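Local coordinates for protein diaminopimelate decarboxylase (Methanocaldococcus jannaschii, PDB 1TWI) that catalyses the pyridoxal phosphate-dependent decarboxylation of meso-diaminopimelate to L-lysine, the last step of lysine biosynthesis by the diaminopimelate pathway, at residues Tyr336-Asn341 and Ala380-Gly385; Arg129-Asp134 and Glu151-Ala156. All coordinates share one frame; numbering follows the deposited sequence.

Contact 1: residues Tyr336-Asn341 and Ala380-Gly385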
loop_
_atom_site.group_PDB
_atom_site.type_symbol
_atom_site.label_atom_id
_atom_site.label_comp_id
_atom_site.label_asym_id
_atom_site.label_seq_id
_atom_site.Cartn_x
_atom_site.Cartn_y
_atom_site.Cartn_z
ATOM N N TYR A 336 -10.671 -11.177 4.259
ATOM C CA TYR A 336 -12.033 -11.349 3.794
ATOM C C TYR A 336 -12.979 -10.132 3.975
ATOM O O TYR A 336 -13.091 -9.563 5.074
ATOM C CB TYR A 336 -12.666 -12.588 4.497
ATOM C CG TYR A 336 -14.048 -12.947 3.970
ATOM C CD1 TYR A 336 -15.195 -12.286 4.422
ATOM C CD2 TYR A 336 -14.198 -13.918 2.967
ATOM C CE1 TYR A 336 -16.478 -12.586 3.859
ATOM C CE2 TYR A 336 -15.440 -14.218 2.416
ATOM C CZ TYR A 336 -16.570 -13.551 2.859
ATOM O OH TYR A 336 -17.791 -13.855 2.274
ATOM N N HIS A 337 -13.654 -9.751 2.877
ATOM C CA HIS A 337 -14.702 -8.734 2.892
ATOM C C HIS A 337 -15.907 -9.357 2.169
ATOM O O HIS A 337 -15.729 -10.029 1.183
ATOM C CB HIS A 337 -14.345 -7.446 2.139
ATOM C CG HIS A 337 -13.279 -6.636 2.811
ATOM N ND1 HIS A 337 -13.550 -5.490 3.537
ATOM C CD2 HIS A 337 -11.940 -6.823 2.874
ATOM C CE1 HIS A 337 -12.413 -5.006 4.016
ATOM N NE2 HIS A 337 -11.422 -5.799 3.630
ATOM N N HIS A 338 -17.102 -9.154 2.703
ATOM C CA HIS A 338 -18.347 -9.623 2.097
ATOM C C HIS A 338 -18.578 -8.774 0.807
ATOM O O HIS A 338 -18.325 -7.582 0.779
ATOM C CB HIS A 338 -19.482 -9.390 3.095
ATOM C CG HIS A 338 -20.776 -9.969 2.649
ATOM N ND1 HIS A 338 -21.955 -9.243 2.637
ATOM C CD2 HIS A 338 -21.080 -11.196 2.159
ATOM C CE1 HIS A 338 -22.935 -10.003 2.166
ATOM N NE2 HIS A 338 -22.428 -11.189 1.860
ATOM N N ILE A 339 -19.040 -9.407 -0.253
ATOM C CA ILE A 339 -19.249 -8.727 -1.519
ATOM C C ILE A 339 -20.596 -9.170 -2.092
ATOM O O ILE A 339 -20.907 -10.353 -2.044
ATOM C CB ILE A 339 -18.132 -9.128 -2.539
ATOM C CG1 ILE A 339 -16.758 -8.652 -2.016
ATOM C CG2 ILE A 339 -18.388 -8.514 -3.956
ATOM C CD1 ILE A 339 -15.559 -9.279 -2.774
ATOM N N ILE A 340 -21.378 -8.234 -2.636
ATOM C CA ILE A 340 -22.661 -8.554 -3.264
ATOM C C ILE A 340 -22.845 -7.768 -4.575
ATOM O O ILE A 340 -22.134 -6.791 -4.876
ATOM C CB ILE A 340 -23.877 -8.125 -2.398
ATOM C CG1 ILE A 340 -23.904 -6.587 -2.306
ATOM C CG2 ILE A 340 -23.807 -8.757 -0.943
ATOM C CD1 ILE A 340 -25.093 -6.068 -1.450
ATOM N N ASN A 341 -23.826 -8.210 -5.350
ATOM C CA ASN A 341 -24.213 -7.496 -6.546
ATOM C C ASN A 341 -25.226 -6.514 -5.957
ATOM O O ASN A 341 -26.028 -6.886 -5.099
ATOM C CB ASN A 341 -24.951 -8.424 -7.509
ATOM C CG ASN A 341 -25.117 -7.815 -8.894
ATOM O OD1 ASN A 341 -25.344 -6.593 -9.035
ATOM N ND2 ASN A 341 -25.019 -8.659 -9.921
ATOM N N ALA A 380 -20.830 -4.201 -4.465
ATOM C CA ALA A 380 -20.492 -3.477 -3.250
ATOM C C ALA A 380 -19.582 -4.379 -2.383
ATOM O O ALA A 380 -19.914 -5.572 -2.080
ATOM C CB ALA A 380 -21.770 -3.115 -2.468
ATOM N N ILE A 381 -18.454 -3.820 -1.961
ATOM C CA ILE A 381 -17.528 -4.555 -1.104
ATOM C C ILE A 381 -17.761 -3.926 0.249
ATOM O O ILE A 381 -17.548 -2.712 0.459
ATOM C CB ILE A 381 -16.066 -4.320 -1.578
ATOM C CG1 ILE A 381 -15.910 -4.859 -3.021
ATOM C CG2 ILE A 381 -15.056 -5.066 -0.627
ATOM C CD1 ILE A 381 -14.643 -4.171 -3.789
ATOM N N PHE A 382 -18.188 -4.754 1.195
ATOM C CA PHE A 382 -18.504 -4.283 2.543
ATOM C C PHE A 382 -17.342 -4.023 3.485
ATOM O O PHE A 382 -16.276 -4.591 3.346
ATOM C CB PHE A 382 -19.361 -5.314 3.291
ATOM C CG PHE A 382 -20.828 -5.315 2.906
ATOM C CD1 PHE A 382 -21.215 -5.114 1.571
ATOM C CD2 PHE A 382 -21.796 -5.592 3.859
ATOM C CE1 PHE A 382 -22.567 -5.208 1.206
ATOM C CE2 PHE A 382 -23.173 -5.694 3.520
ATOM C CZ PHE A 382 -23.544 -5.502 2.190
ATOM N N ASP A 383 -17.615 -3.164 4.464
ATOM C CA ASP A 383 -16.741 -2.958 5.603
ATOM C C ASP A 383 -15.356 -2.428 5.211
ATOM O O ASP A 383 -14.332 -2.961 5.617
ATOM C CB ASP A 383 -16.639 -4.309 6.324
ATOM C CG ASP A 383 -18.010 -4.830 6.773
ATOM O OD1 ASP A 383 -18.786 -4.014 7.332
ATOM O OD2 ASP A 383 -18.332 -6.029 6.577
ATOM N N VAL A 384 -15.352 -1.367 4.429
ATOM C CA VAL A 384 -14.091 -0.781 3.997
ATOM C C VAL A 384 -13.911 0.616 4.598
ATOM O O VAL A 384 -13.122 1.429 4.081
ATOM C CB VAL A 384 -14.083 -0.658 2.488
ATOM C CG1 VAL A 384 -13.963 -2.051 1.808
ATOM C CG2 VAL A 384 -15.407 0.096 2.018
ATOM N N GLY A 385 -14.678 0.947 5.645
ATOM C CA GLY A 385 -14.513 2.283 6.248
ATOM C C GLY A 385 -13.190 2.535 6.986
ATOM O O GLY A 385 -12.814 3.678 7.232
HETATM O O HOH W 1 -17.107 -8.019 5.271
#
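Ile340 and Ala380 form the antiparallel hydrogen-bonded pair that joins the two segments: Ile340 N reaches Ala380 O at 3.1 Å, and Ala380 N returns to Ile340 O at 2.9 Å. Two residue pairs along, Phe382 N gives a nearly straight bond (172°) to His338 O. Between them Ile339 and Ile381 make the non-hydrogen-bonded pair, where Ile339 CA approaches Ala380 O in a CA-H...O contact. Ahead of strand 339-341 a side chain takes over the bonding: His337 ND1 donates to Phe382 O at 2.9 Å, with the carbonyl oxygen almost in the imidazole plane, so ND1 carries a proton, and the bond helps hold the ring's rotation. A water accepts from His338 N and donates to Asp383 OD2, a carboxylate oxygen that also forms a salt bridge with Lys257.

The aromatic contact is T-shaped. His338 turns its imidazole edge to the Phe382 ring, with ND1 3.8 Å above the centre of that face and the planes at 83°; CG of His338 lies anti to its backbone N (chi1 -174°), and the two side chains run side by side, pointing the same way. ND1, buried here, has no hydrogen-bonding partner in the model.

Apolar contacts line both faces of the sheet. Ile340 CD1 meets the Phe382 ring at its edge, 3.8 Å from CE1, while on the other face Ile339 and Ile381 touch through their CG1 atoms and Ile381 CG2 abuts His337 CB.

This antiparallel pairing belongs to the mixed sheet of the beta domain that accompanies the barrel in fold-type III decarboxylases; strand 300-311 flanks strand 378-382, Phe364 of strand 363-371 covers the Ile339-Ile381 face, and Phe14 of strand 13-16 packs against Ile340, Ala380 and Phe382.

Contact 2: residues Arg129-Asp134 and Glu151-Ala156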
loop_
_atom_site.group_PDB
_atom_site.type_symbol
_atom_site.label_atom_id
_atom_site.label_comp_id
_atom_site.label_asym_id
_atom_site.label_seq_id
_atom_site.Cartn_x
_atom_site.Cartn_y
_atom_site.Cartn_z
ATOM N N ARG A 129 -3.528 16.411 25.424
ATOM C CA ARG A 129 -3.661 15.723 26.718
ATOM C C ARG A 129 -2.369 14.951 27.110
ATOM O O ARG A 129 -1.929 14.960 28.264
ATOM C CB ARG A 129 -4.821 14.728 26.632
ATOM C CG ARG A 129 -5.241 14.216 28.042
ATOM C CD ARG A 129 -6.245 12.999 27.933
ATOM N NE ARG A 129 -6.639 12.615 29.288
ATOM C CZ ARG A 129 -7.582 13.216 30.014
ATOM N NH1 ARG A 129 -7.831 12.795 31.258
ATOM N NH2 ARG A 129 -8.317 14.206 29.494
ATOM N N ALA A 130 -1.782 14.255 26.144
ATOM C CA ALA A 130 -0.543 13.527 26.405
ATOM C C ALA A 130 0.158 12.963 25.195
ATOM O O ALA A 130 -0.477 12.627 24.190
ATOM C CB ALA A 130 -0.785 12.341 27.342
ATOM N N PHE A 131 1.476 12.860 25.322
ATOM C CA PHE A 131 2.253 12.105 24.360
ATOM C C PHE A 131 2.283 10.694 25.066
ATOM O O PHE A 131 2.627 10.609 26.276
ATOM C CB PHE A 131 3.695 12.589 24.331
ATOM C CG PHE A 131 3.864 13.915 23.640
ATOM C CD1 PHE A 131 4.034 13.980 22.264
ATOM C CD2 PHE A 131 3.824 15.107 24.386
ATOM C CE1 PHE A 131 4.170 15.212 21.625
ATOM C CE2 PHE A 131 3.958 16.375 23.761
ATOM C CZ PHE A 131 4.135 16.423 22.379
ATOM N N ASN A 132 1.944 9.614 24.343
ATOM C CA ASN A 132 2.073 8.268 24.916
ATOM C C ASN A 132 3.501 7.882 24.535
ATOM O O ASN A 132 3.762 7.456 23.410
ATOM C CB ASN A 132 1.055 7.306 24.283
ATOM C CG ASN A 132 -0.398 7.638 24.676
ATOM O OD1 ASN A 132 -0.647 8.294 25.701
ATOM N ND2 ASN A 132 -1.374 7.137 23.876
ATOM N N VAL A 133 4.422 8.032 25.488
ATOM C CA VAL A 133 5.854 7.815 25.280
ATOM C C VAL A 133 6.192 6.403 24.982
ATOM O O VAL A 133 5.807 5.508 25.722
ATOM C CB VAL A 133 6.666 8.253 26.506
ATOM C CG1 VAL A 133 8.156 7.931 26.307
ATOM C CG2 VAL A 133 6.455 9.748 26.731
ATOM N N ASP A 134 6.968 6.216 23.916
ATOM C CA ASP A 134 7.264 4.883 23.448
ATOM C C ASP A 134 8.612 4.330 23.879
ATOM O O ASP A 134 8.815 3.119 23.860
ATOM C CB ASP A 134 7.176 4.882 21.915
ATOM C CG ASP A 134 7.540 3.537 21.312
ATOM O OD1 ASP A 134 8.759 3.278 21.057
ATOM O OD2 ASP A 134 6.596 2.720 21.120
ATOM N N GLU A 151 7.922 25.325 28.456
ATOM C CA GLU A 151 6.636 24.725 28.777
ATOM C C GLU A 151 6.797 23.386 29.533
ATOM O O GLU A 151 7.919 22.942 29.761
ATOM C CB GLU A 151 5.888 24.469 27.467
ATOM C CG GLU A 151 5.401 25.725 26.761
ATOM C CD GLU A 151 4.396 26.517 27.594
ATOM O OE1 GLU A 151 3.585 25.902 28.320
ATOM O OE2 GLU A 151 4.412 27.761 27.531
ATOM N N THR A 152 5.682 22.751 29.920
ATOM C CA THR A 152 5.736 21.449 30.582
ATOM C C THR A 152 4.873 20.481 29.739
ATOM O O THR A 152 3.680 20.732 29.591
ATOM C CB THR A 152 5.159 21.508 32.015
ATOM O OG1 THR A 152 5.961 22.403 32.800
ATOM C CG2 THR A 152 5.242 20.090 32.703
ATOM N N ALA A 153 5.454 19.409 29.168
ATOM C CA ALA A 153 4.665 18.449 28.358
ATOM C C ALA A 153 3.999 17.382 29.239
ATOM O O ALA A 153 4.585 16.918 30.209
ATOM C CB ALA A 153 5.580 17.728 27.342
ATOM N N ASN A 154 2.784 16.987 28.888
ATOM C CA ASN A 154 2.088 15.938 29.615
ATOM C C ASN A 154 2.562 14.626 29.014
ATOM O O ASN A 154 2.541 14.496 27.793
ATOM C CB ASN A 154 0.578 16.109 29.392
ATOM C CG ASN A 154 0.071 17.388 30.041
ATOM O OD1 ASN A 154 0.417 17.651 31.185
ATOM N ND2 ASN A 154 -0.714 18.194 29.310
ATOM N N VAL A 155 3.020 13.675 29.838
ATOM C CA VAL A 155 3.466 12.396 29.298
ATOM C C VAL A 155 2.783 11.201 29.951
ATOM O O VAL A 155 2.642 11.163 31.173
ATOM C CB VAL A 155 5.031 12.161 29.380
ATOM C CG1 VAL A 155 5.795 13.130 28.321
ATOM C CG2 VAL A 155 5.550 12.424 30.805
ATOM N N ALA A 156 2.317 10.280 29.089
ATOM C CA ALA A 156 1.745 9.004 29.494
ATOM C C ALA A 156 2.830 8.020 28.978
ATOM O O ALA A 156 3.746 8.418 28.244
ATOM C CB ALA A 156 0.379 8.771 28.778
#
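Val133 and Val155 meet through one methyl each, CG2 to CG1 at 3.8 Å. In both valines the touching methyl lies anti to the carbonyl carbon, and the side chains cross at a slant. On the same face, Phe131 has CG beside its backbone N (chi1 -74°); further out, the ring atom CE2 comes within 4.2 Å of Ala153 CB. Asn154 O lies at the ring's edge and accepts the Phe131 N-H. Ile142 of helix 136-149 covers Phe131, Val133 and Ala153.

On the other face Ala130 CB meets Ala156 CB at 4.0 Å. Asn132 CG is likewise anti to the carbonyl carbon (chi1 -68°), and OD1 rests 3.3 Å from Ala156 CB, while ND2 bonds Asn111 OD1. Its side chain also touches Glu290, a pyridoxal phosphate-binding residue, and lies about 6 Å from the cofactor at the nearest atoms.

Phe131 O accepts from Ala156 N at 2.8 Å, and Val133 N donates to Ala156 O from above the carbonyl plane. These bonds pair parallel strands whose short axes are inclined by 40°, linked through helix 136-149: a beta-alpha-beta unit of the TIM-barrel pyridoxal-binding domain, with Asn132 facing the cofactor site.

Contact 2 comes first along the chain and is complete well before contact 1 begins. The two lie on opposite sides of the chain's centre, their own centres 39 Å apart and their nearest atoms about 20 Å apart, and they share no sheet. Contact 2 joins parallel strands 130-133 and 153-160 of the barrel, connected through a helix; contact 1 joins antiparallel strands 339-341 and 378-382 of the mixed sheet, with no helix among the residues between its segments. Each contact nevertheless lies beside ligand-binding residues: contact 2 is next to the cofactor site, whereas His337 of contact 1 lies beside Arg329, which lines the pocket of the bound lysine. Barrel and beta domain thus each place a contact near ligand-binding residues.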